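ESSB (Geobacillus thermodenitrificans, PDB 4ANO) is an integral membrane component of the type VII secretion system, represented here by its cytoplasmic fragment, and probably takes part in protein secretion. Local coordinates at residues K33-Q37 with E132-D137. Numbering follows the deposited sequence.
Sequences KLKMQ and ESLPPD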
ATOM      1  N   LYS A  33      -5.051  16.732  17.361  1.00 27.77           N
ATOM      2  CA  LYS A  33      -5.810  16.473  16.166  1.00 28.86           C
ATOM      3  C   LYS A  33      -6.392  15.040  16.071  1.00 28.18           C
ATOM      4  O   LYS A  33      -7.131  14.758  15.120  1.00 30.84           O
ATOM      5  CB  LYS A  33      -4.870  16.726  14.935  1.00 28.12           C
ATOM      6  CG  LYS A  33      -4.639  18.186  14.587  1.00 35.32           C
ATOM      7  CD  LYS A  33      -3.574  18.270  13.446  1.00 41.27           C
ATOM      8  CE  LYS A  33      -3.461  19.694  12.865  1.00 46.83           C
ATOM      9  NZ  LYS A  33      -2.396  19.642  11.773  1.00 49.94           N
ATOM     10  N   LEU A  34      -6.026  14.159  17.004  1.00 25.99           N
ATOM     11  CA  LEU A  34      -6.489  12.767  17.056  1.00 24.60           C
ATOM     12  C   LEU A  34      -7.829  12.484  17.764  1.00 25.76           C
ATOM     13  O   LEU A  34      -8.172  13.141  18.749  1.00 25.09           O
ATOM     14  CB  LEU A  34      -5.378  11.889  17.657  1.00 23.16           C
ATOM     15  CG  LEU A  34      -3.948  12.013  17.125  1.00 23.87           C
ATOM     16  CD1 LEU A  34      -2.873  11.212  17.870  1.00 20.57           C
ATOM     17  CD2 LEU A  34      -3.930  11.613  15.586  1.00 22.98           C
ATOM     18  N   LYS A  35      -8.535  11.443  17.335  1.00 24.47           N
ATOM     19  CA  LYS A  35      -9.728  10.918  18.013  1.00 25.88           C
ATOM     20  C   LYS A  35      -9.342  10.021  19.199  1.00 25.37           C
ATOM     21  O   LYS A  35     -10.222   9.651  19.981  1.00 25.60           O
ATOM     22  CB  LYS A  35     -10.572  10.117  17.037  1.00 26.09           C
ATOM     23  CG  LYS A  35     -11.067  10.913  15.917  1.00 29.37           C
ATOM     24  CD  LYS A  35     -11.978  10.073  14.975  1.00 34.04           C
ATOM     25  CE  LYS A  35     -12.703  10.979  13.963  1.00 41.46           C
ATOM     26  NZ  LYS A  35     -12.890  10.224  12.697  1.00 42.78           N
HETATM   27  N   MSE A  36      -8.041   9.704  19.279  1.00 22.58           N
HETATM   28  CA  MSE A  36      -7.479   8.862  20.336  1.00 23.30           C
HETATM   29  C   MSE A  36      -7.920   9.405  21.724  1.00 23.43           C
HETATM   30  O   MSE A  36      -7.980  10.619  21.945  1.00 22.21           O
HETATM   31  CB  MSE A  36      -5.939   8.869  20.297  1.00 23.57           C
HETATM   32  CG  MSE A  36      -5.314   8.055  21.388  1.00 24.57           C
HETATM   33 SE   MSE A  36      -3.399   8.219  21.416  1.00 26.47          SE
HETATM   34  CE  MSE A  36      -3.235   9.957  22.257  1.00 25.21           C
ATOM     35  N   GLN A  37      -8.314   8.505  22.588  1.00 22.82           N
ATOM     36  CA  GLN A  37      -8.602   8.974  23.982  1.00 24.96           C
ATOM     37  C   GLN A  37      -7.492   8.408  24.863  1.00 26.60           C
ATOM     38  O   GLN A  37      -6.641   9.163  25.430  1.00 30.80           O
ATOM     39  CB  GLN A  37     -10.034   8.549  24.338  1.00 22.83           C
ATOM     40  CG  GLN A  37     -11.026   9.310  23.494  1.00 26.40           C
ATOM     41  CD  GLN A  37     -12.492   9.057  23.832  1.00 24.21           C
ATOM     42  OE1 GLN A  37     -12.839   8.131  24.603  1.00 31.69           O
ATOM     43  NE2 GLN A  37     -13.321   9.881  23.318  1.00 26.12           N
ATOM     44  N   GLU A 132     -10.875   4.852  15.201  1.00 20.92           N
ATOM     45  CA  GLU A 132     -11.288   5.897  16.204  1.00 22.33           C
ATOM     46  C   GLU A 132     -10.088   6.433  17.044  1.00 20.08           C
ATOM     47  O   GLU A 132     -10.258   6.996  18.138  1.00 23.26           O
ATOM     48  CB  GLU A 132     -12.340   5.305  17.146  1.00 24.39           C
ATOM     49  CG  GLU A 132     -13.690   5.047  16.526  1.00 33.58           C
ATOM     50  CD  GLU A 132     -14.756   4.782  17.538  1.00 40.34           C
ATOM     51  OE1 GLU A 132     -14.704   3.728  18.239  1.00 47.99           O
ATOM     52  OE2 GLU A 132     -15.676   5.643  17.603  1.00 45.22           O
ATOM     53  N   SER A 133      -8.847   6.242  16.554  1.00 20.23           N
ATOM     54  CA  SER A 133      -7.708   6.620  17.314  1.00 19.98           C
ATOM     55  C   SER A 133      -6.614   7.347  16.496  1.00 21.65           C
ATOM     56  O   SER A 133      -6.105   8.363  16.907  1.00 22.95           O
ATOM     57  CB  SER A 133      -7.085   5.416  18.036  1.00 23.13           C
ATOM     58  OG  SER A 133      -7.956   4.815  18.985  1.00 28.89           O
ATOM     59  N   LEU A 134      -6.196   6.800  15.357  1.00 19.44           N
ATOM     60  CA  LEU A 134      -5.003   7.284  14.682  1.00 18.40           C
ATOM     61  C   LEU A 134      -5.253   7.111  13.196  1.00 18.39           C
ATOM     62  O   LEU A 134      -5.571   6.062  12.744  1.00 19.45           O
ATOM     63  CB  LEU A 134      -3.772   6.417  15.111  1.00 19.59           C
ATOM     64  CG  LEU A 134      -2.460   6.909  14.521  1.00 19.15           C
ATOM     65  CD1 LEU A 134      -2.071   8.158  15.426  1.00 22.99           C
ATOM     66  CD2 LEU A 134      -1.372   5.858  14.669  1.00 20.47           C
ATOM     67  N   PRO A 135      -5.118   8.162  12.436  1.00 18.90           N
ATOM     68  CA  PRO A 135      -5.467   8.036  10.994  1.00 19.53           C
ATOM     69  C   PRO A 135      -4.579   6.990  10.277  1.00 18.72           C
ATOM     70  O   PRO A 135      -3.404   6.892  10.544  1.00 17.93           O
ATOM     71  CB  PRO A 135      -5.159   9.436  10.443  1.00 20.88           C
ATOM     72  CG  PRO A 135      -5.197  10.354  11.654  1.00 20.31           C
ATOM     73  CD  PRO A 135      -4.624   9.505  12.774  1.00 22.01           C
ATOM     74  N   PRO A 136      -5.147   6.284   9.311  1.00 19.20           N
ATOM     75  CA  PRO A 136      -6.584   6.386   8.911  1.00 20.53           C
ATOM     76  C   PRO A 136      -7.427   5.750  10.013  1.00 19.36           C
ATOM     77  O   PRO A 136      -7.193   4.594  10.428  1.00 19.59           O
ATOM     78  CB  PRO A 136      -6.636   5.587   7.596  1.00 19.30           C
ATOM     79  CG  PRO A 136      -5.512   4.584   7.776  1.00 19.13           C
ATOM     80  CD  PRO A 136      -4.398   5.408   8.428  1.00 21.21           C
ATOM     81  N   ASP A 137      -8.388   6.507  10.500  1.00 18.38           N
ATOM     82  CA  ASP A 137      -9.105   6.088  11.737  1.00 21.90           C
ATOM     83  C   ASP A 137     -10.583   5.687  11.541  1.00 22.24           C
ATOM     84  O   ASP A 137     -11.301   5.478  12.507  1.00 21.91           O
ATOM     85  CB  ASP A 137      -8.982   7.229  12.805  1.00 21.83           C
ATOM     86  CG  ASP A 137      -9.653   8.542  12.379  1.00 27.90           C
ATOM     87  OD1 ASP A 137     -10.459   8.586  11.419  1.00 25.77           O
ATOM     88  OD2 ASP A 137      -9.343   9.604  12.962  1.00 29.98           O
TER
HETATM   89  O   HOH W   1      -7.586  10.408  14.685  1.00 26.07           O
HETATM   90  O   HOH W   2     -11.474  10.710  10.390  1.00 35.12           O
HETATM   91  O   HOH W   3     -13.456   7.254  13.552  1.00 49.44           O
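K35 and D137 form a salt bridge that illustrates how two loops far apart in sequence can be joined on one side by a charged pair and a few waters and on the other by an apolar patch. The K35 and D137 side chains cross at about a right angle: the lysine CD lies 3.3 Å from D137 OD2, while its NZ comes down on D137 OD1 at 3.2 Å, about 50° out of the carboxylate plane. A bend at the last torsion of K35 (chi4 148°) sets the direction of the ammonium group. Water 2 bridges K35 NZ and D137 OD1, and water 3 links the same NZ to D137 O, so the charge is gripped by the carboxylate and two waters. The other carboxylate oxygen is engaged too, since water 1 joins D137 OD2 to K35 N and, weakly, to S133 O.

Behind this polar side, L34 and L134 lie side by side and point the same way, with L34 CD2 at 3.9 Å from L134 CD1. The same methyl of L34 reaches P135 CD at 3.6 Å, the L34 and P135 side chains crossing roughly at a right angle; F29 of strand 25-30 also touches all three side chains. Alongside, M36 N makes a weak, strongly bent hydrogen bond to S133 O (3.3 Å, 120°). The selenomethionine chain, with CG anti to the backbone N, leads away toward V63 and L42, whereas S133 OG turns to E41. S133 and L134, both facing V130, form a classic beta bulge, and the whole is a loop-to-loop junction beside the four-stranded antiparallel sheet of this YukC-family cytoplasmic region.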